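Local coordinates for protein UspA1 (PDB 3NTN) that probably serves as a trimeric autotransporter adhesin of the Moraxella catarrhalis outer membrane, a protein linked to fibronectin and CEACAM1 binding, at residues G86-V91 / G102-T107; D60-A65 / K74-G79; G14-A19 / G28-E33. All blocks are in the same frame, centred on the assembly; numbering follows the deposited sequence.

Contact 1. Residues G86-V91 / G102-T107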
loop_
_atom_site.group_PDB
_atom_site.type_symbol
_atom_site.label_atom_id
_atom_site.label_comp_id
_atom_site.label_asym_id
_atom_site.label_seq_id
_atom_site.Cartn_x
_atom_site.Cartn_y
_atom_site.Cartn_z
ATOM N N GLY B 86 11.145 8.837 6.713
ATOM C CA GLY B 86 11.518 9.415 5.425
ATOM C C GLY B 86 11.897 10.864 5.676
ATOM O O GLY B 86 12.753 11.105 6.482
ATOM N N SER B 87 11.169 11.823 5.092
ATOM C CA SER B 87 11.621 13.229 4.963
ATOM C C SER B 87 10.502 14.249 4.901
ATOM O O SER B 87 9.541 14.042 4.184
ATOM C CB SER B 87 12.400 13.368 3.675
ATOM O OG SER B 87 13.737 13.525 3.999
ATOM N N ASN B 88 10.623 15.363 5.634
ATOM C CA ASN B 88 9.564 16.409 5.642
ATOM C C ASN B 88 8.134 15.821 5.726
ATOM O O ASN B 88 7.376 15.855 4.753
ATOM C CB ASN B 88 9.677 17.341 4.404
ATOM C CG ASN B 88 11.030 18.008 4.295
ATOM O OD1 ASN B 88 11.324 18.967 5.028
ATOM N ND2 ASN B 88 11.863 17.539 3.348
ATOM N N ASN B 89 7.774 15.262 6.865
ATOM C CA ASN B 89 6.436 14.737 7.089
ATOM C C ASN B 89 5.980 15.339 8.440
ATOM O O ASN B 89 6.828 15.647 9.286
ATOM C CB ASN B 89 6.430 13.206 7.153
ATOM C CG ASN B 89 7.014 12.546 5.884
ATOM O OD1 ASN B 89 6.564 12.812 4.764
ATOM N ND2 ASN B 89 7.990 11.651 6.071
ATOM N N THR B 90 4.679 15.572 8.612
ATOM C CA THR B 90 4.158 16.136 9.855
ATOM C C THR B 90 2.852 15.433 10.203
ATOM O O THR B 90 2.004 15.319 9.327
ATOM C CB THR B 90 3.850 17.634 9.730
ATOM O OG1 THR B 90 5.037 18.359 9.352
ATOM C CG2 THR B 90 3.256 18.197 11.064
ATOM N N VAL B 91 2.707 14.988 11.474
ATOM C CA VAL B 91 1.429 14.523 12.066
ATOM C C VAL B 91 1.145 15.446 13.235
ATOM O O VAL B 91 1.949 15.557 14.130
ATOM C CB VAL B 91 1.499 13.001 12.561
ATOM C CG1 VAL B 91 0.155 12.509 13.248
ATOM C CG2 VAL B 91 1.863 12.074 11.423
ATOM N N GLY B 102 7.447 7.838 3.383
ATOM C CA GLY B 102 7.307 8.827 2.330
ATOM C C GLY B 102 8.084 10.089 2.632
ATOM O O GLY B 102 8.817 10.161 3.646
ATOM N N SER B 103 7.940 11.085 1.762
ATOM C CA SER B 103 8.607 12.359 1.896
ATOM C C SER B 103 7.699 13.455 1.373
ATOM O O SER B 103 6.832 13.202 0.545
ATOM C CB SER B 103 9.902 12.365 1.102
ATOM O OG SER B 103 9.690 11.900 -0.212
ATOM N N ASN B 104 7.851 14.659 1.930
ATOM C CA ASN B 104 7.170 15.834 1.434
ATOM C C ASN B 104 5.677 15.599 1.325
ATOM O O ASN B 104 5.058 16.019 0.342
ATOM C CB ASN B 104 7.766 16.286 0.078
ATOM C CG ASN B 104 9.208 16.798 0.214
ATOM O OD1 ASN B 104 10.120 16.012 0.372
ATOM N ND2 ASN B 104 9.408 18.112 0.137
ATOM N N THR B 105 5.115 14.921 2.332
ATOM C CA THR B 105 3.690 14.613 2.339
ATOM C C THR B 105 2.818 15.802 2.837
ATOM O O THR B 105 3.324 16.856 3.238
ATOM C CB THR B 105 3.376 13.310 3.135
ATOM O OG1 THR B 105 3.891 13.483 4.433
ATOM C CG2 THR B 105 4.102 12.028 2.552
ATOM N N ASP B 106 1.491 15.630 2.738
ATOM C CA ASP B 106 0.518 16.637 3.169
ATOM C C ASP B 106 -0.524 15.867 3.934
ATOM O O ASP B 106 -1.256 15.030 3.364
ATOM C CB ASP B 106 -0.083 17.346 1.959
ATOM C CG ASP B 106 -1.262 18.288 2.304
ATOM O OD1 ASP B 106 -1.302 18.874 3.416
ATOM O OD2 ASP B 106 -2.153 18.468 1.423
ATOM N N THR B 107 -0.551 16.116 5.238
ATOM C CA THR B 107 -1.508 15.487 6.143
ATOM C C THR B 107 -2.669 16.424 6.577
ATOM O O THR B 107 -3.399 16.119 7.541
ATOM C CB THR B 107 -0.790 15.044 7.391
ATOM O OG1 THR B 107 -0.049 16.156 7.873
ATOM C CG2 THR B 107 0.172 13.849 7.100
HETATM O O HOH W 1 12.365 15.066 1.051
HETATM O O HOH W 2 3.300 15.639 6.421
#
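Two successive coils of the left-handed parallel beta-roll of the YadA-type head meet at their corners, where Gly-86 to Asn-88 and Gly-102 turn the chain from one sheet to the next. Asn-89 carries the contact, its CG anti to the carbonyl carbon (chi1 -57°), so that the amide dips toward the next coil. Its CB passes 3.7 Å from Thr-105 OG1, and CG lies between that hydroxyl and Gly-102 O. At the tip, OD1 accepts from Thr-105 OG1 at 2.8 Å, the donor lying above the carbonyl plane. ND2 points the other way along the coil and gives a nearly straight bond (169°) to Gly-102 O at 3.0 Å, from well above the carbonyl plane. This oxygen also takes Ser-87 N, in its carbonyl plane, so two donors grip one buried acceptor. ND2 donates as well to Asn-75 OD1 of the preceding coil, and with both ends of the amide bonded its rotation is fixed. Ser-87 CB and Ser-103 CB pack together at 3.7 Å, beside Asn-81 and Phe-99 of a second subunit. Farther along, where regular pairing has ceased, Thr-107 OG1 donates to Thr-90 O at 2.7 Å, from above the carbonyl plane.

Contact 2. Residues D60-A65 / K74-G79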
loop_
_atom_site.group_PDB
_atom_site.type_symbol
_atom_site.label_atom_id
_atom_site.label_comp_id
_atom_site.label_asym_id
_atom_site.label_seq_id
_atom_site.Cartn_x
_atom_site.Cartn_y
_atom_site.Cartn_z
ATOM N N ASP B 60 16.661 16.795 12.753
ATOM C CA ASP B 60 15.526 17.706 12.947
ATOM C C ASP B 60 14.141 17.018 13.075
ATOM O O ASP B 60 13.133 17.540 12.601
ATOM C CB ASP B 60 15.516 18.847 11.857
ATOM C CG ASP B 60 14.859 20.125 12.369
ATOM O OD1 ASP B 60 14.487 20.194 13.563
ATOM O OD2 ASP B 60 14.662 21.058 11.592
ATOM N N ASN B 61 14.097 15.879 13.756
ATOM C CA ASN B 61 12.851 15.130 13.966
ATOM C C ASN B 61 12.243 15.501 15.285
ATOM O O ASN B 61 12.983 15.907 16.197
ATOM C CB ASN B 61 13.124 13.637 13.923
ATOM C CG ASN B 61 13.710 13.217 12.598
ATOM O OD1 ASN B 61 13.014 13.257 11.593
ATOM N ND2 ASN B 61 15.016 12.883 12.564
ATOM N N LYS B 62 10.917 15.390 15.387
ATOM C CA LYS B 62 10.235 15.562 16.639
ATOM C C LYS B 62 9.389 14.335 16.858
ATOM O O LYS B 62 8.409 14.114 16.163
ATOM C CB LYS B 62 9.321 16.789 16.602
ATOM C CG LYS B 62 10.068 18.125 16.531
ATOM C CD LYS B 62 9.056 19.322 16.636
ATOM C CE LYS B 62 9.763 20.659 16.743
ATOM N NZ LYS B 62 10.851 20.737 15.714
ATOM N N ALA B 63 9.758 13.539 17.853
ATOM C CA ALA B 63 9.039 12.333 18.140
ATOM C C ALA B 63 8.322 12.692 19.421
ATOM O O ALA B 63 8.678 12.179 20.509
ATOM C CB ALA B 63 10.014 11.247 18.343
ATOM N N ASN B 64 7.308 13.574 19.268
ATOM C CA ASN B 64 6.701 14.336 20.362
ATOM C C ASN B 64 5.267 13.962 20.697
ATOM O O ASN B 64 4.428 14.818 20.898
ATOM C CB ASN B 64 6.807 15.855 20.125
ATOM C CG ASN B 64 8.252 16.373 20.195
ATOM O OD1 ASN B 64 9.199 15.600 20.373
ATOM N ND2 ASN B 64 8.424 17.699 20.021
ATOM N N ALA B 65 4.986 12.663 20.757
ATOM C CA ALA B 65 3.716 12.164 21.345
ATOM C C ALA B 65 3.987 10.731 21.704
ATOM O O ALA B 65 5.029 10.109 21.249
ATOM C CB ALA B 65 2.601 12.247 20.366
ATOM N N LYS B 74 13.455 15.758 9.331
ATOM C CA LYS B 74 12.286 16.630 9.424
ATOM C C LYS B 74 10.956 15.841 9.454
ATOM O O LYS B 74 10.010 16.212 8.790
ATOM C CB LYS B 74 12.232 17.665 8.278
ATOM C CG LYS B 74 12.618 19.113 8.624
ATOM C CD LYS B 74 13.280 19.800 7.382
ATOM C CE LYS B 74 14.278 20.918 7.751
ATOM N NZ LYS B 74 15.710 20.442 8.012
ATOM N N ASN B 75 10.914 14.771 10.235
ATOM C CA ASN B 75 9.652 14.136 10.601
ATOM C C ASN B 75 9.149 14.696 11.935
ATOM O O ASN B 75 9.825 14.539 12.950
ATOM C CB ASN B 75 9.821 12.653 10.660
ATOM C CG ASN B 75 10.272 12.085 9.331
ATOM O OD1 ASN B 75 9.460 11.947 8.414
ATOM N ND2 ASN B 75 11.570 11.774 9.204
ATOM N N THR B 76 8.013 15.390 11.916
ATOM C CA THR B 76 7.385 15.933 13.121
ATOM C C THR B 76 6.143 15.088 13.472
ATOM O O THR B 76 5.185 15.052 12.690
ATOM C CB THR B 76 6.923 17.369 12.904
ATOM O OG1 THR B 76 8.013 18.199 12.412
ATOM C CG2 THR B 76 6.322 17.950 14.217
ATOM N N ILE B 77 6.153 14.451 14.647
ATOM C CA ILE B 77 4.987 13.721 15.116
ATOM C C ILE B 77 4.472 14.287 16.420
ATOM O O ILE B 77 5.179 14.277 17.396
ATOM C CB ILE B 77 5.287 12.265 15.352
ATOM C CG1 ILE B 77 5.664 11.613 14.031
ATOM C CG2 ILE B 77 4.059 11.589 15.824
ATOM C CD1 ILE B 77 6.399 10.418 14.249
ATOM N N GLU B 78 3.235 14.784 16.415
ATOM C CA GLU B 78 2.650 15.384 17.586
ATOM C C GLU B 78 1.296 14.703 17.862
ATOM O O GLU B 78 0.523 15.191 18.631
ATOM C CB GLU B 78 2.511 16.901 17.389
ATOM C CG GLU B 78 3.818 17.733 17.544
ATOM C CD GLU B 78 3.837 19.086 16.739
ATOM O OE1 GLU B 78 2.896 19.373 15.925
ATOM O OE2 GLU B 78 4.840 19.840 16.893
ATOM N N GLY B 79 1.027 13.567 17.227
ATOM C CA GLY B 79 -0.272 12.875 17.394
ATOM C C GLY B 79 0.013 11.495 17.914
ATOM O O GLY B 79 0.989 10.882 17.478
#
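Asn-61 lies alongside Asn-75, both amides pointing the same way with planes only 10° apart, as neighbouring members of a hydrogen-bonded asparagine row inside the parallel beta-roll of the YadA-type head. In both residues CG is anti to the carbonyl carbon (chi1 -60°) and, with chi2 also similar, the amides come out nearly parallel. Asn-61 OD1 receives two donors from the next coil: Asn-75 N at 2.9 Å, in the carbonyl plane on a lone pair, and Asn-75 ND2 at 3.2 Å, from above that plane. The ND2 of Asn-61 is held by Gly-72 O and Asn-47 OD1, while Asn-75 OD1 takes ND2 of Asn-89, so the row runs on through both adjoining coils. Beyond the asparagines the backbones pair as parallel strands, Lys-62 N donating to Asn-75 O and Ile-77 N to Lys-62 O at 2.7 Å. On the face bearing Lys-62, its aliphatic chain runs beside Thr-76, with CD 3.9 Å from Thr-76 CG2; Ala-63 and Ile-77 occupy the other face, against Ala-70 of strand 69-71. At the start of the two segments, Asp-60 and Lys-74 cross obliquely in a long salt bridge, OD2 to NZ at 3.8 Å.

Contact 3. Residues G14-A19 / G28-E33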
loop_
_atom_site.group_PDB
_atom_site.type_symbol
_atom_site.label_atom_id
_atom_site.label_comp_id
_atom_site.label_asym_id
_atom_site.label_seq_id
_atom_site.Cartn_x
_atom_site.Cartn_y
_atom_site.Cartn_z
ATOM N N GLY B 14 28.816 13.221 22.256
ATOM C CA GLY B 14 28.437 14.404 21.458
ATOM C C GLY B 14 28.344 15.716 22.239
ATOM O O GLY B 14 28.814 15.833 23.383
ATOM N N GLY B 15 27.732 16.729 21.626
ATOM C CA GLY B 15 27.575 18.015 22.292
ATOM C C GLY B 15 26.120 18.392 22.472
ATOM O O GLY B 15 25.286 17.991 21.661
ATOM N N TYR B 16 25.851 19.154 23.547
ATOM C CA TYR B 16 24.560 19.806 23.846
ATOM C C TYR B 16 23.382 18.865 23.792
ATOM O O TYR B 16 22.294 19.276 23.377
ATOM C CB TYR B 16 24.299 21.050 22.959
ATOM C CG TYR B 16 25.310 22.137 23.175
ATOM C CD1 TYR B 16 25.088 23.177 24.099
ATOM C CD2 TYR B 16 26.529 22.101 22.511
ATOM C CE1 TYR B 16 26.061 24.156 24.320
ATOM C CE2 TYR B 16 27.497 23.070 22.730
ATOM C CZ TYR B 16 27.265 24.088 23.623
ATOM O OH TYR B 16 28.263 25.031 23.776
ATOM N N ASN B 17 23.618 17.607 24.196
ATOM C CA ASN B 17 22.606 16.561 24.261
ATOM C C ASN B 17 21.988 16.503 25.638
ATOM O O ASN B 17 22.649 16.749 26.608
ATOM C CB ASN B 17 23.201 15.199 23.888
ATOM C CG ASN B 17 23.593 15.132 22.440
ATOM O OD1 ASN B 17 22.881 15.631 21.568
ATOM N ND2 ASN B 17 24.735 14.527 22.169
ATOM N N GLN B 18 20.708 16.186 25.727
ATOM C CA GLN B 18 20.045 16.212 27.008
ATOM C C GLN B 18 19.162 14.992 27.105
ATOM O O GLN B 18 18.363 14.756 26.232
ATOM C CB GLN B 18 19.207 17.502 27.158
ATOM C CG GLN B 18 20.013 18.759 27.556
ATOM C CD GLN B 18 19.267 20.079 27.252
ATOM O OE1 GLN B 18 19.017 20.906 28.151
ATOM N NE2 GLN B 18 18.916 20.276 25.973
ATOM N N ALA B 19 19.300 14.204 28.162
ATOM C CA ALA B 19 18.394 13.086 28.392
ATOM C C ALA B 19 17.627 13.433 29.667
ATOM O O ALA B 19 17.931 12.943 30.739
ATOM C CB ALA B 19 19.159 11.817 28.530
ATOM N N GLY B 28 24.156 9.904 21.179
ATOM C CA GLY B 28 25.170 10.787 20.627
ATOM C C GLY B 28 24.545 11.841 19.711
ATOM O O GLY B 28 23.324 12.113 19.773
ATOM N N GLY B 29 25.404 12.458 18.886
ATOM C CA GLY B 29 25.041 13.561 18.032
ATOM C C GLY B 29 25.094 14.931 18.689
ATOM O O GLY B 29 25.726 15.158 19.719
ATOM N N TYR B 30 24.404 15.866 18.086
ATOM C CA TYR B 30 24.533 17.239 18.515
ATOM C C TYR B 30 23.167 17.880 18.705
ATOM O O TYR B 30 22.311 17.786 17.823
ATOM C CB TYR B 30 25.324 18.017 17.472
ATOM C CG TYR B 30 25.405 19.500 17.754
ATOM C CD1 TYR B 30 26.095 19.989 18.880
ATOM C CD2 TYR B 30 24.825 20.421 16.886
ATOM C CE1 TYR B 30 26.178 21.346 19.114
ATOM C CE2 TYR B 30 24.934 21.769 17.092
ATOM C CZ TYR B 30 25.596 22.239 18.215
ATOM O OH TYR B 30 25.671 23.609 18.440
ATOM N N ASN B 31 22.964 18.526 19.842
ATOM C CA ASN B 31 21.711 19.204 20.096
ATOM C C ASN B 31 20.455 18.291 20.065
ATOM O O ASN B 31 19.383 18.651 19.525
ATOM C CB ASN B 31 21.554 20.382 19.124
ATOM C CG ASN B 31 20.709 21.485 19.693
ATOM O OD1 ASN B 31 20.648 21.670 20.910
ATOM N ND2 ASN B 31 20.067 22.249 18.817
ATOM N N ASN B 32 20.598 17.115 20.656
ATOM C CA ASN B 32 19.485 16.214 20.812
ATOM C C ASN B 32 18.851 16.299 22.222
ATOM O O ASN B 32 19.527 16.234 23.218
ATOM C CB ASN B 32 19.932 14.800 20.432
ATOM C CG ASN B 32 20.347 14.681 18.936
ATOM O OD1 ASN B 32 19.640 15.162 18.050
ATOM N ND2 ASN B 32 21.480 14.019 18.666
ATOM N N GLU B 33 17.539 16.442 22.289
ATOM C CA GLU B 33 16.826 16.557 23.549
ATOM C C GLU B 33 15.787 15.443 23.710
ATOM O O GLU B 33 14.739 15.455 23.019
ATOM C CB GLU B 33 16.073 17.872 23.520
ATOM C CG GLU B 33 16.091 18.627 24.799
ATOM C CD GLU B 33 15.331 19.951 24.677
ATOM O OE1 GLU B 33 14.518 20.256 25.594
ATOM O OE2 GLU B 33 15.540 20.680 23.663
#
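Asn-17 and Asn-32 both hold CG anti to the carbonyl carbon (chi1 -68° and -64°), and with chi2 also similar their amide planes lie within 2° of each other, one coil of the parallel beta-roll above the next. In Asn-17 these torsions carry the amide toward the following coil. Its OD1 accepts Asn-32 N at 2.9 Å, in the carbonyl plane, and its ND2 donates to Gly-29 O at 2.7 Å from well above that carbonyl plane. Asn-32 repeats the pattern one coil on, with ND2 bonded to Gly-44 O and OD1 taking Asn-47 N; within its own coil ND2 also bonds Gly-28 O, on a lone pair, as Asn-17 ND2 bonds Gly-13 O. The buried amides thus join successive coils.

Glycines line the start of both segments. A CB on Gly-14 would clash with Gly-29 O, and one on Gly-29 would strike Asn-32 ND2; both residues also have positive phi, a separate reason for glycine. Gly-15 O accepts Asn-31 N at 3.0 Å, and Gln-18 N reaches Asn-32 O almost along the C=O axis.

On the outer side, Tyr-16 and Tyr-30 come together from different torsions, CG anti to the carbonyl carbon in Tyr-16 and to the backbone N in Tyr-30. They run alongside each other, ring planes nearly perpendicular and oblique in approach, with Tyr-16 CD2 3.5 Å from Tyr-30 CE1. Farther along, Gln-18 NE2 rests against Glu-33 CG at 3.5 Å.

Within the roll, Asn-17 packs on Val-11 of strand 10-11 and on Val-26 of strand 25-26, which Asn-32 also touches. Tyr-30 meets Asn-23 of a second subunit, and the coils lead into strands 18-19 and 33-34 of the parallel sheet continued by strand 48-49.

Overall arrangement
From the N terminus, each contact closes about one turn of the roll: contact 3 joins 14-19 to 28-33 around strand 25-26, contact 2 joins 60-65 to 74-79 around strand 69-71, and contact 1 joins 86-91 to 102-107 around strand 99-101. They follow in series; none nests in or crosses another. Contacts 2 and 1, with centres about 11 Å apart, abut in one sheet, where strand 89-91 lies beside strand 75-77 and Val-91 N is 2.8 Å from Thr-76 O, a probable hydrogen bond. Contact 3 stands apart, its centre about 17 Å from that of contact 2, on the separate sheet of strands 18-19, 33-34 and 48-49. Contacts 1 and 3 both touch the second subunit.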